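Local coordinates for protein esterase (Xanthomonas oryzae pv. oryzae, PDB 3H2G) that hydrolyses ester bonds as a rice cell wall-degrading enzyme that the bacterium uses in pathogenesis, at residues D19-M24 / E38-N43; D106-T111 / L379-C384; L139-E144 / N317-W322; N223-N228 / N335-P340. One frame throughout, in Å; residues are numbered along the deposited sequence.

Interaction 1: residues D19-M24 / E38-N43; sequences DAISAM and EQAKCN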
loop_
_atom_site.group_PDB
_atom_site.type_symbol
_atom_site.label_atom_id
_atom_site.label_comp_id
_atom_site.label_asym_id
_atom_site.label_seq_id
_atom_site.Cartn_x
_atom_site.Cartn_y
_atom_site.Cartn_z
ATOM N N ASP A 19 -27.392 7.368 -3.333
ATOM C CA ASP A 19 -27.624 8.793 -3.089
ATOM C C ASP A 19 -26.746 9.364 -1.981
ATOM O O ASP A 19 -26.263 10.493 -2.086
ATOM C CB ASP A 19 -29.097 9.059 -2.754
ATOM C CG ASP A 19 -30.020 8.826 -3.937
ATOM O OD1 ASP A 19 -29.560 8.954 -5.092
ATOM O OD2 ASP A 19 -31.212 8.527 -3.708
ATOM N N ALA A 20 -26.550 8.595 -0.916
ATOM C CA ALA A 20 -25.713 9.043 0.194
ATOM C C ALA A 20 -24.292 9.260 -0.320
ATOM O O ALA A 20 -23.625 10.228 0.048
ATOM C CB ALA A 20 -25.717 8.001 1.309
ATOM N N ILE A 21 -23.832 8.357 -1.179
ATOM C CA ILE A 21 -22.494 8.465 -1.745
ATOM C C ILE A 21 -22.407 9.679 -2.674
ATOM O O ILE A 21 -21.432 10.426 -2.634
ATOM C CB ILE A 21 -22.112 7.168 -2.502
ATOM C CG1 ILE A 21 -22.034 6.004 -1.503
ATOM C CG2 ILE A 21 -20.771 7.345 -3.216
ATOM C CD1 ILE A 21 -21.792 4.641 -2.128
ATOM N N SER A 22 -23.430 9.885 -3.499
ATOM C CA SER A 22 -23.446 11.031 -4.404
ATOM C C SER A 22 -23.401 12.325 -3.601
ATOM O O SER A 22 -22.769 13.299 -4.009
ATOM C CB SER A 22 -24.707 11.022 -5.274
ATOM O OG SER A 22 -24.635 10.021 -6.270
ATOM N N ALA A 23 -24.076 12.330 -2.457
ATOM C CA ALA A 23 -24.099 13.510 -1.599
ATOM C C ALA A 23 -22.689 13.830 -1.104
ATOM O O ALA A 23 -22.295 14.995 -1.041
ATOM C CB ALA A 23 -25.039 13.285 -0.421
ATOM N N MET A 24 -21.922 12.800 -0.753
ATOM C CA MET A 24 -20.557 13.027 -0.291
ATOM C C MET A 24 -19.700 13.551 -1.442
ATOM O O MET A 24 -18.798 14.360 -1.234
ATOM C CB MET A 24 -19.941 11.739 0.275
ATOM C CG MET A 24 -20.538 11.279 1.599
ATOM S SD MET A 24 -19.610 9.923 2.378
ATOM C CE MET A 24 -20.308 8.496 1.522
ATOM N N GLU A 38 -19.484 14.419 -9.824
ATOM C CA GLU A 38 -19.590 12.973 -9.990
ATOM C C GLU A 38 -20.760 12.382 -9.216
ATOM O O GLU A 38 -20.998 12.737 -8.063
ATOM C CB GLU A 38 -18.297 12.302 -9.523
ATOM C CG GLU A 38 -17.636 11.424 -10.565
ATOM C CD GLU A 38 -16.316 10.862 -10.087
ATOM O OE1 GLU A 38 -16.327 10.001 -9.181
ATOM O OE2 GLU A 38 -15.266 11.291 -10.609
ATOM N N GLN A 39 -21.488 11.475 -9.856
ATOM C CA GLN A 39 -22.621 10.825 -9.210
ATOM C C GLN A 39 -22.363 9.329 -9.098
ATOM O O GLN A 39 -21.866 8.703 -10.034
ATOM C CB GLN A 39 -23.904 11.067 -10.007
ATOM C CG GLN A 39 -24.358 12.519 -10.028
ATOM C CD GLN A 39 -25.662 12.706 -10.777
ATOM O OE1 GLN A 39 -26.673 12.084 -10.451
ATOM N NE2 GLN A 39 -25.645 13.566 -11.788
ATOM N N ALA A 40 -22.691 8.761 -7.943
ATOM C CA ALA A 40 -22.498 7.333 -7.728
ATOM C C ALA A 40 -23.511 6.572 -8.564
ATOM O O ALA A 40 -24.583 7.091 -8.878
ATOM C CB ALA A 40 -22.683 6.993 -6.249
ATOM N N LYS A 41 -23.174 5.346 -8.943
ATOM C CA LYS A 41 -24.109 4.545 -9.717
ATOM C C LYS A 41 -24.514 3.303 -8.939
ATOM O O LYS A 41 -25.484 2.637 -9.291
ATOM C CB LYS A 41 -23.502 4.127 -11.060
ATOM C CG LYS A 41 -22.360 3.136 -10.959
ATOM C CD LYS A 41 -22.299 2.238 -12.194
ATOM C CE LYS A 41 -22.195 3.043 -13.478
ATOM N NZ LYS A 41 -22.165 2.158 -14.678
ATOM N N CYS A 42 -23.784 3.015 -7.863
ATOM C CA CYS A 42 -24.037 1.821 -7.058
ATOM C C CYS A 42 -24.168 2.052 -5.559
ATOM O O CYS A 42 -23.592 2.995 -5.009
ATOM C CB CYS A 42 -22.888 0.822 -7.250
ATOM S SG CYS A 42 -22.447 0.483 -8.979
ATOM N N ASN A 43 -24.931 1.178 -4.904
ATOM C CA ASN A 43 -25.043 1.216 -3.450
ATOM C C ASN A 43 -23.778 0.417 -3.120
ATOM O O ASN A 43 -23.288 -0.331 -3.971
ATOM C CB ASN A 43 -26.264 0.433 -2.939
ATOM C CG ASN A 43 -27.588 1.000 -3.422
ATOM O OD1 ASN A 43 -27.819 2.209 -3.384
ATOM N ND2 ASN A 43 -28.480 0.114 -3.859
HETATM O O HOH W 1 -22.787 13.948 -6.735
#
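The flat group facing Ser22 is the Gln39-Ala40 peptide. Ser22 OG lies on its N-H side, displaced somewhat from the peptide plane, and Gln39 O, on the opposite side, accepts from Gln116 NE2. Ala40 N donates to Ser22 OG at 2.9 Å, with an N-H...O angle of 150°. The hydroxyl stands beside the backbone N of Ser22, anti to the carbonyl carbon (chi1 -73°), and from there also reaches Arg18 O, one turn back in helix 18-26, in a weak hydrogen bond.

The apolar contact is small: Ala40 CB points at the helix and meets Ile21 CG2 at 3.6 Å. Separately, Ile21 CD1 lies 3.8 Å from Cys42 O. Residues 38-42 pass across the helix at Ile21 and Ser22 and lead into strand 43-54. A water donates to Ser22 O at 2.8 Å and also bridges to Glu38 O, though that second separation is short and its detail doubtful. The Glu38 carboxylate turns to Arg112 and Arg389, and Cys42 is tied to Cys75 by a disulfide. Chemically, one direct hydrogen bond and a small methyl contact join helix and loop, and they leave Cys42 O buried without a polar partner in the model.

Interaction 2: residues D106-T111 / L379-C384; sequences DDPLVT and LTKESC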
loop_
_atom_site.group_PDB
_atom_site.type_symbol
_atom_site.label_atom_id
_atom_site.label_comp_id
_atom_site.label_asym_id
_atom_site.label_seq_id
_atom_site.Cartn_x
_atom_site.Cartn_y
_atom_site.Cartn_z
ATOM N N ASP A 106 -17.181 7.497 4.188
ATOM C CA ASP A 106 -16.316 8.563 3.696
ATOM C C ASP A 106 -14.888 8.088 3.434
ATOM O O ASP A 106 -13.971 8.361 4.208
ATOM C CB ASP A 106 -16.326 9.733 4.689
ATOM C CG ASP A 106 -15.377 10.848 4.294
ATOM O OD1 ASP A 106 -15.170 11.061 3.079
ATOM O OD2 ASP A 106 -14.853 11.521 5.206
ATOM N N ASP A 107 -14.719 7.367 2.331
ATOM C CA ASP A 107 -13.420 6.836 1.921
ATOM C C ASP A 107 -13.471 6.723 0.404
ATOM O O ASP A 107 -14.462 6.243 -0.152
ATOM C CB ASP A 107 -13.185 5.449 2.525
ATOM C CG ASP A 107 -11.775 4.939 2.277
ATOM O OD1 ASP A 107 -10.872 5.276 3.070
ATOM O OD2 ASP A 107 -11.566 4.218 1.281
ATOM N N PRO A 108 -12.406 7.153 -0.290
ATOM C CA PRO A 108 -12.412 7.071 -1.753
ATOM C C PRO A 108 -12.631 5.673 -2.337
ATOM O O PRO A 108 -13.101 5.543 -3.467
ATOM C CB PRO A 108 -11.066 7.685 -2.143
ATOM C CG PRO A 108 -10.195 7.374 -0.963
ATOM C CD PRO A 108 -11.110 7.649 0.208
ATOM N N LEU A 109 -12.296 4.626 -1.588
ATOM C CA LEU A 109 -12.514 3.280 -2.107
ATOM C C LEU A 109 -14.011 3.069 -2.294
ATOM O O LEU A 109 -14.446 2.386 -3.220
ATOM C CB LEU A 109 -11.958 2.219 -1.155
ATOM C CG LEU A 109 -10.434 2.181 -0.995
ATOM C CD1 LEU A 109 -10.060 0.974 -0.151
ATOM C CD2 LEU A 109 -9.760 2.110 -2.362
ATOM N N VAL A 110 -14.799 3.665 -1.407
ATOM C CA VAL A 110 -16.251 3.558 -1.490
ATOM C C VAL A 110 -16.831 4.541 -2.506
ATOM O O VAL A 110 -17.557 4.152 -3.419
ATOM C CB VAL A 110 -16.920 3.848 -0.123
ATOM C CG1 VAL A 110 -18.434 3.964 -0.293
ATOM C CG2 VAL A 110 -16.585 2.745 0.869
ATOM N N THR A 111 -16.495 5.814 -2.341
ATOM C CA THR A 111 -17.025 6.875 -3.191
ATOM C C THR A 111 -16.565 6.947 -4.638
ATOM O O THR A 111 -17.317 7.403 -5.497
ATOM C CB THR A 111 -16.777 8.262 -2.549
ATOM O OG1 THR A 111 -15.372 8.551 -2.539
ATOM C CG2 THR A 111 -17.292 8.280 -1.122
ATOM N N LEU A 379 -2.305 13.934 -0.708
ATOM C CA LEU A 379 -3.226 14.463 -1.707
ATOM C C LEU A 379 -3.367 13.527 -2.908
ATOM O O LEU A 379 -4.402 13.517 -3.571
ATOM C CB LEU A 379 -2.748 15.833 -2.198
ATOM C CG LEU A 379 -2.574 16.921 -1.137
ATOM C CD1 LEU A 379 -1.964 18.165 -1.772
ATOM C CD2 LEU A 379 -3.922 17.239 -0.504
ATOM N N THR A 380 -2.332 12.737 -3.182
ATOM C CA THR A 380 -2.362 11.831 -4.329
ATOM C C THR A 380 -3.296 10.643 -4.181
ATOM O O THR A 380 -3.678 10.032 -5.175
ATOM C CB THR A 380 -0.957 11.278 -4.672
ATOM O OG1 THR A 380 -0.509 10.404 -3.628
ATOM C CG2 THR A 380 0.037 12.417 -4.840
ATOM N N LYS A 381 -3.669 10.304 -2.950
ATOM C CA LYS A 381 -4.546 9.159 -2.747
ATOM C C LYS A 381 -5.847 9.273 -3.535
ATOM O O LYS A 381 -6.113 8.450 -4.410
ATOM C CB LYS A 381 -4.860 8.962 -1.263
ATOM C CG LYS A 381 -5.638 7.679 -0.994
ATOM C CD LYS A 381 -6.050 7.579 0.464
ATOM C CE LYS A 381 -6.862 6.328 0.719
ATOM N NZ LYS A 381 -7.373 6.288 2.118
ATOM N N GLU A 382 -6.659 10.286 -3.247
ATOM C CA GLU A 382 -7.912 10.415 -3.979
ATOM C C GLU A 382 -7.733 10.956 -5.391
ATOM O O GLU A 382 -8.398 10.495 -6.315
ATOM C CB GLU A 382 -8.920 11.285 -3.222
ATOM C CG GLU A 382 -10.258 11.381 -3.957
ATOM C CD GLU A 382 -11.351 12.033 -3.140
ATOM O OE1 GLU A 382 -11.111 13.130 -2.593
ATOM O OE2 GLU A 382 -12.457 11.454 -3.056
ATOM N N SER A 383 -6.835 11.925 -5.569
ATOM C CA SER A 383 -6.602 12.499 -6.893
ATOM C C SER A 383 -6.194 11.426 -7.898
ATOM O O SER A 383 -6.706 11.376 -9.019
ATOM C CB SER A 383 -5.513 13.573 -6.829
ATOM O OG SER A 383 -5.960 14.704 -6.102
ATOM N N CYS A 384 -5.260 10.574 -7.494
ATOM C CA CYS A 384 -4.793 9.503 -8.362
ATOM C C CYS A 384 -5.827 8.401 -8.549
ATOM O O CYS A 384 -5.930 7.825 -9.630
ATOM C CB CYS A 384 -3.500 8.905 -7.817
ATOM S SG CYS A 384 -1.996 9.785 -8.338
HETATM O O HOH W 2 -8.657 4.042 1.653
HETATM O O HOH W 3 -14.409 10.714 -1.151
#
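Pro108 and Glu382 make the closest backbone approach, their CA atoms 6.0 Å apart, where the N-terminus of helix 108-114 meets helix 376-396 in this alpha/beta-hydrolase fold. The latter helix begins next to His377, the histidine of a probable Ser-His-Asp triad.

The apolar contacts are made by the proline ring. Pro108 CG lies 3.9 Å from Lys381 CE, and the two side chains cross at about a right angle. Lys381 is extended, with CG anti to the backbone N (chi1 -173°), and CE is the methylene that meets the ring. Pro108 CB lies 4.1 Å from Glu382 OE2, with Glu382 CG close behind.

The charged contacts are looser. Asp107 OD1 and Lys381 NZ form a long salt bridge of 3.8 Å, supplemented by a water that donates to Asp107 OD1 and accepts from Lys381 NZ at 2.6 Å. Glu382 OE2 has its strongest partner in Arg112, to which it forms a salt bridge; a second water donates to this oxygen at 2.8 Å and also hydrogen-bonds Thr111 OG1.

Capping completes the account. Asp107 is the N-cap of helix 108-114: Leu109 N donates to Asp107 OD2 at 3.0 Å, approaching from above the carboxylate plane, 37° out of it.

Interaction 3: residues L139-E144 / N317-W322; sequences LHSASE and NNLLEW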
loop_
_atom_site.group_PDB
_atom_site.type_symbol
_atom_site.label_atom_id
_atom_site.label_comp_id
_atom_site.label_asym_id
_atom_site.label_seq_id
_atom_site.Cartn_x
_atom_site.Cartn_y
_atom_site.Cartn_z
ATOM N N LEU A 139 6.970 -2.996 3.796
ATOM C CA LEU A 139 7.686 -2.899 2.524
ATOM C C LEU A 139 8.367 -4.187 2.060
ATOM O O LEU A 139 9.368 -4.147 1.334
ATOM C CB LEU A 139 8.707 -1.755 2.593
ATOM C CG LEU A 139 8.064 -0.374 2.797
ATOM C CD1 LEU A 139 9.137 0.676 3.068
ATOM C CD2 LEU A 139 7.249 -0.010 1.563
ATOM N N HIS A 140 7.813 -5.324 2.474
ATOM C CA HIS A 140 8.337 -6.631 2.088
ATOM C C HIS A 140 7.488 -7.134 0.920
ATOM O O HIS A 140 6.376 -7.625 1.110
ATOM C CB HIS A 140 8.244 -7.608 3.265
ATOM C CG HIS A 140 8.805 -8.962 2.971
ATOM N ND1 HIS A 140 8.065 -10.118 3.102
ATOM C CD2 HIS A 140 10.036 -9.350 2.561
ATOM C CE1 HIS A 140 8.816 -11.158 2.785
ATOM N NE2 HIS A 140 10.017 -10.719 2.453
ATOM N N SER A 141 8.023 -7.001 -0.289
ATOM C CA SER A 141 7.324 -7.397 -1.506
ATOM C C SER A 141 6.628 -8.755 -1.472
ATOM O O SER A 141 5.450 -8.863 -1.822
ATOM C CB SER A 141 8.292 -7.357 -2.693
ATOM O OG SER A 141 8.893 -6.079 -2.812
ATOM N N ALA A 142 7.348 -9.789 -1.052
ATOM C CA ALA A 142 6.786 -11.136 -1.023
ATOM C C ALA A 142 5.527 -11.311 -0.178
ATOM O O ALA A 142 4.545 -11.884 -0.652
ATOM C CB ALA A 142 7.850 -12.135 -0.575
ATOM N N SER A 143 5.548 -10.834 1.065
ATOM C CA SER A 143 4.386 -10.988 1.937
ATOM C C SER A 143 3.284 -9.967 1.655
ATOM O O SER A 143 2.123 -10.197 1.989
ATOM C CB SER A 143 4.802 -10.946 3.416
ATOM O OG SER A 143 5.411 -9.718 3.758
ATOM N N GLU A 144 3.640 -8.839 1.050
ATOM C CA GLU A 144 2.624 -7.855 0.693
ATOM C C GLU A 144 1.812 -8.498 -0.429
ATOM O O GLU A 144 0.582 -8.395 -0.475
ATOM C CB GLU A 144 3.269 -6.560 0.188
ATOM C CG GLU A 144 3.764 -5.634 1.291
ATOM C CD GLU A 144 4.503 -4.437 0.738
ATOM O OE1 GLU A 144 4.793 -3.501 1.507
ATOM O OE2 GLU A 144 4.800 -4.440 -0.473
ATOM N N ASN A 317 13.938 -5.601 -1.894
ATOM C CA ASN A 317 12.547 -5.257 -2.099
ATOM C C ASN A 317 12.308 -4.172 -3.142
ATOM O O ASN A 317 11.266 -3.516 -3.150
ATOM C CB ASN A 317 11.910 -4.931 -0.750
ATOM C CG ASN A 317 11.752 -6.176 0.112
ATOM O OD1 ASN A 317 10.877 -7.008 -0.136
ATOM N ND2 ASN A 317 12.619 -6.328 1.103
ATOM N N ASN A 318 13.282 -3.993 -4.033
ATOM C CA ASN A 318 13.124 -3.044 -5.130
ATOM C C ASN A 318 12.162 -3.753 -6.074
ATOM O O ASN A 318 12.091 -4.980 -6.073
ATOM C CB ASN A 318 14.437 -2.818 -5.891
ATOM C CG ASN A 318 15.359 -1.846 -5.199
ATOM O OD1 ASN A 318 14.913 -0.934 -4.510
ATOM N ND2 ASN A 318 16.661 -2.020 -5.402
ATOM N N LEU A 319 11.437 -2.987 -6.878
ATOM C CA LEU A 319 10.488 -3.549 -7.840
ATOM C C LEU A 319 10.812 -3.001 -9.224
ATOM O O LEU A 319 9.927 -2.561 -9.956
ATOM C CB LEU A 319 9.062 -3.167 -7.441
ATOM C CG LEU A 319 8.562 -3.841 -6.160
ATOM C CD1 LEU A 319 7.258 -3.204 -5.690
ATOM C CD2 LEU A 319 8.372 -5.330 -6.434
ATOM N N LEU A 320 12.090 -3.060 -9.585
ATOM C CA LEU A 320 12.552 -2.516 -10.854
ATOM C C LEU A 320 12.982 -3.512 -11.930
ATOM O O LEU A 320 12.719 -3.300 -13.117
ATOM C CB LEU A 320 13.728 -1.566 -10.587
ATOM C CG LEU A 320 13.534 -0.481 -9.525
ATOM C CD1 LEU A 320 14.867 0.217 -9.249
ATOM C CD2 LEU A 320 12.486 0.523 -10.002
ATOM N N GLU A 321 13.640 -4.589 -11.519
ATOM C CA GLU A 321 14.161 -5.568 -12.469
ATOM C C GLU A 321 13.216 -6.635 -13.003
ATOM O O GLU A 321 13.358 -7.819 -12.696
ATOM C CB GLU A 321 15.402 -6.235 -11.876
ATOM C CG GLU A 321 16.475 -5.240 -11.473
ATOM C CD GLU A 321 17.735 -5.913 -10.967
ATOM O OE1 GLU A 321 17.631 -6.762 -10.056
ATOM O OE2 GLU A 321 18.827 -5.587 -11.479
ATOM N N TRP A 322 12.257 -6.207 -13.814
ATOM C CA TRP A 322 11.311 -7.121 -14.432
ATOM C C TRP A 322 10.603 -6.417 -15.580
ATOM O O TRP A 322 10.763 -5.210 -15.771
ATOM C CB TRP A 322 10.299 -7.655 -13.409
ATOM C CG TRP A 322 9.461 -6.622 -12.726
ATOM C CD1 TRP A 322 9.891 -5.626 -11.893
ATOM C CD2 TRP A 322 8.036 -6.507 -12.790
ATOM N NE1 TRP A 322 8.816 -4.898 -11.433
ATOM C CE2 TRP A 322 7.667 -5.417 -11.969
ATOM C CE3 TRP A 322 7.032 -7.220 -13.462
ATOM C CZ2 TRP A 322 6.336 -5.022 -11.802
ATOM C CZ3 TRP A 322 5.702 -6.825 -13.294
ATOM C CH2 TRP A 322 5.369 -5.736 -12.471
HETATM O O HOH W 4 11.041 -7.056 -4.442
HETATM O O HOH W 5 10.303 -9.617 -0.809
#
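Ser141 and Asn317 bring the two backbones nearest, their CA atoms 5.7 Å apart. Residues 139-144 turn from loop into helix 141-162, with His140 at the N-cap position; residues 317-322 are irregular coil following helix 309-316. Across the gap, Ser141 N donates to Asn317 OD1 at 2.9 Å, approaching from above the carbonyl plane, 37° out of it.

Asn317 CG sits beside its backbone N, anti to the carbonyl carbon (chi1 -70°), and lies 3.4 Å from Leu139 O. The same OD1 accepts from a water that also accepts a hydrogen bond from Ala142 N, so two amides at the first turn of helix 141-162 are served, one directly and one through water. The coil residues leave the helical region between strands 198-205 and 328-332, where many alpha/beta hydrolases carry a lid. Within it, Asn317 ND2 donates to Asp313 O and hydrogen-bonds Tyr246 OH.

The His140 ring and the Asn317 amide have planes 69° apart, with CD2 3.7 Å from OD1. Ala142 N lies 4.2 Å above the centre of one ring face, and His140 ND1 pairs with Ser143 OG at 2.8 Å. Farther along the coil, Leu319 CD2 packs on Ser141 OG at 3.7 Å.

Interaction 4: residues N223-N228 / N335-P340; sequences NAVGEN and NDATVP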
loop_
_atom_site.group_PDB
_atom_site.type_symbol
_atom_site.label_atom_id
_atom_site.label_comp_id
_atom_site.label_asym_id
_atom_site.label_seq_id
_atom_site.Cartn_x
_atom_site.Cartn_y
_atom_site.Cartn_z
ATOM N N ASN A 223 15.081 15.832 0.162
ATOM C CA ASN A 223 15.435 15.349 -1.162
ATOM C C ASN A 223 15.264 16.503 -2.141
ATOM O O ASN A 223 14.976 17.628 -1.731
ATOM C CB ASN A 223 14.544 14.168 -1.554
ATOM C CG ASN A 223 13.071 14.469 -1.387
ATOM O OD1 ASN A 223 12.548 15.415 -1.971
ATOM N ND2 ASN A 223 12.389 13.659 -0.586
ATOM N N ALA A 224 15.438 16.224 -3.427
ATOM C CA ALA A 224 15.321 17.250 -4.459
ATOM C C ALA A 224 13.970 17.954 -4.476
ATOM O O ALA A 224 13.874 19.103 -4.907
ATOM C CB ALA A 224 15.603 16.639 -5.831
ATOM N N VAL A 225 12.931 17.266 -4.008
ATOM C CA VAL A 225 11.587 17.834 -3.990
ATOM C C VAL A 225 11.343 18.694 -2.755
ATOM O O VAL A 225 10.802 19.795 -2.850
ATOM C CB VAL A 225 10.510 16.721 -4.036
ATOM C CG1 VAL A 225 9.121 17.340 -4.099
ATOM C CG2 VAL A 225 10.748 15.817 -5.239
ATOM N N GLY A 226 11.739 18.184 -1.596
ATOM C CA GLY A 226 11.542 18.929 -0.367
ATOM C C GLY A 226 11.936 18.128 0.854
ATOM O O GLY A 226 12.654 17.135 0.752
ATOM N N GLU A 227 11.456 18.557 2.014
ATOM C CA GLU A 227 11.766 17.885 3.267
ATOM C C GLU A 227 10.986 16.583 3.441
ATOM O O GLU A 227 9.776 16.537 3.217
ATOM C CB GLU A 227 11.466 18.819 4.443
ATOM C CG GLU A 227 11.607 18.165 5.810
ATOM C CD GLU A 227 11.188 19.088 6.936
ATOM O OE1 GLU A 227 11.956 20.017 7.269
ATOM O OE2 GLU A 227 10.082 18.891 7.478
ATOM N N ASN A 228 11.693 15.529 3.837
ATOM C CA ASN A 228 11.077 14.230 4.074
ATOM C C ASN A 228 10.662 14.220 5.539
ATOM O O ASN A 228 11.202 13.479 6.363
ATOM C CB ASN A 228 12.076 13.108 3.788
ATOM C CG ASN A 228 11.503 11.742 4.064
ATOM O OD1 ASN A 228 10.326 11.486 3.797
ATOM N ND2 ASN A 228 12.333 10.845 4.592
ATOM N N ASN A 335 4.972 17.100 -6.642
ATOM C CA ASN A 335 5.013 17.955 -5.449
ATOM C C ASN A 335 5.347 17.067 -4.244
ATOM O O ASN A 335 5.707 17.562 -3.176
ATOM C CB ASN A 335 3.648 18.604 -5.171
ATOM C CG ASN A 335 3.233 19.614 -6.224
ATOM O OD1 ASN A 335 2.115 19.558 -6.734
ATOM N ND2 ASN A 335 4.116 20.555 -6.536
ATOM N N ASP A 336 5.213 15.757 -4.436
ATOM C CA ASP A 336 5.438 14.749 -3.392
ATOM C C ASP A 336 6.882 14.611 -2.902
ATOM O O ASP A 336 7.745 14.111 -3.622
ATOM C CB ASP A 336 4.952 13.388 -3.902
ATOM C CG ASP A 336 4.755 12.371 -2.790
ATOM O OD1 ASP A 336 5.367 12.514 -1.710
ATOM O OD2 ASP A 336 3.990 11.411 -3.012
ATOM N N ALA A 337 7.134 15.037 -1.666
ATOM C CA ALA A 337 8.470 14.955 -1.083
ATOM C C ALA A 337 8.651 13.710 -0.208
ATOM O O ALA A 337 9.767 13.402 0.213
ATOM C CB ALA A 337 8.765 16.217 -0.264
ATOM N N THR A 338 7.563 12.999 0.071
ATOM C CA THR A 338 7.655 11.788 0.886
ATOM C C THR A 338 8.084 10.621 -0.003
ATOM O O THR A 338 8.964 9.836 0.358
ATOM C CB THR A 338 6.308 11.472 1.575
ATOM O OG1 THR A 338 5.980 12.529 2.489
ATOM C CG2 THR A 338 6.399 10.161 2.348
ATOM N N VAL A 339 7.460 10.518 -1.171
ATOM C CA VAL A 339 7.799 9.484 -2.142
ATOM C C VAL A 339 7.951 10.192 -3.489
ATOM O O VAL A 339 6.980 10.341 -4.236
ATOM C CB VAL A 339 6.692 8.404 -2.248
ATOM C CG1 VAL A 339 7.067 7.377 -3.312
ATOM C CG2 VAL A 339 6.506 7.716 -0.899
ATOM N N PRO A 340 9.172 10.658 -3.807
ATOM C CA PRO A 340 9.433 11.357 -5.068
ATOM C C PRO A 340 8.960 10.600 -6.302
ATOM O O PRO A 340 9.091 9.378 -6.383
ATOM C CB PRO A 340 10.945 11.551 -5.040
ATOM C CG PRO A 340 11.207 11.765 -3.572
ATOM C CD PRO A 340 10.370 10.673 -2.945
HETATM O O HOH W 6 7.910 12.459 4.610
#
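Asn335 meets Val225 through its carbonyl: Asn335 O lies 3.5 Å from Val225 CG1, while the amide side chain is bonded to Thr366 N and Asn372. Asp336 O reaches the same methyl, also at 3.5 Å. The Asp336 side chain points away from residues 223-228; its OD1 accepts from Thr338 N, an Asx turn, and from Val339 N, completing an Asx motif, and OD2 accepts from His377 ND1. This is consistent with Asp336 being the acid of a Ser-His-Asp triad, held by bonds to both oxygens.

At Ala337 the loops are pinned: Asn223 ND2 donates to Ala337 O at 2.8 Å (N-H...O 155°), with the acceptor in the amide plane. Asn223 CG is placed between the backbone N and carbonyl carbon (chi1 52°), and OD1 accepts from Val225 N (Asx turn) and Gly226 N (Asx motif). Ala337 CB rests 3.6 Å from Glu227 O. Next, Thr338 OG1 shares a water with Asn228 OD1 and hydrogen-bonds Ala374 O. Pro340 CG meets Asn223 ND2 tip to tip at 3.7 Å.

Loop 335-340 thus lies between strand 328-332 and helix 342-353, touching helix 376-396, while residues 223-228 join helices 211-218 and 231-246.

In the fold
Interaction 3 is the buried contact of the four; interaction 2 lies at the surface, and interactions 1 and 4 are partly buried. Interactions 1 and 2 share neighbours: helix 18-26 packs on helix 108-114, with Ile21 CG2 3.8 Å from Thr111 CA. Interactions 2 and 4 converge on helix 376-396, whose His377 is hydrogen-bonded to Asp336, although their segments do not touch. Interactions 3 and 4 each join the region between strands 198-205 and 328-332 to the hydrolase core. Charged side chains mark the surface contact; an asparagine amide bonded to backbone marks 3 and 4, with Val225 and Ala337 packing added in 4; a serine hydroxyl and methyls join interaction 1. Waters bridge all four.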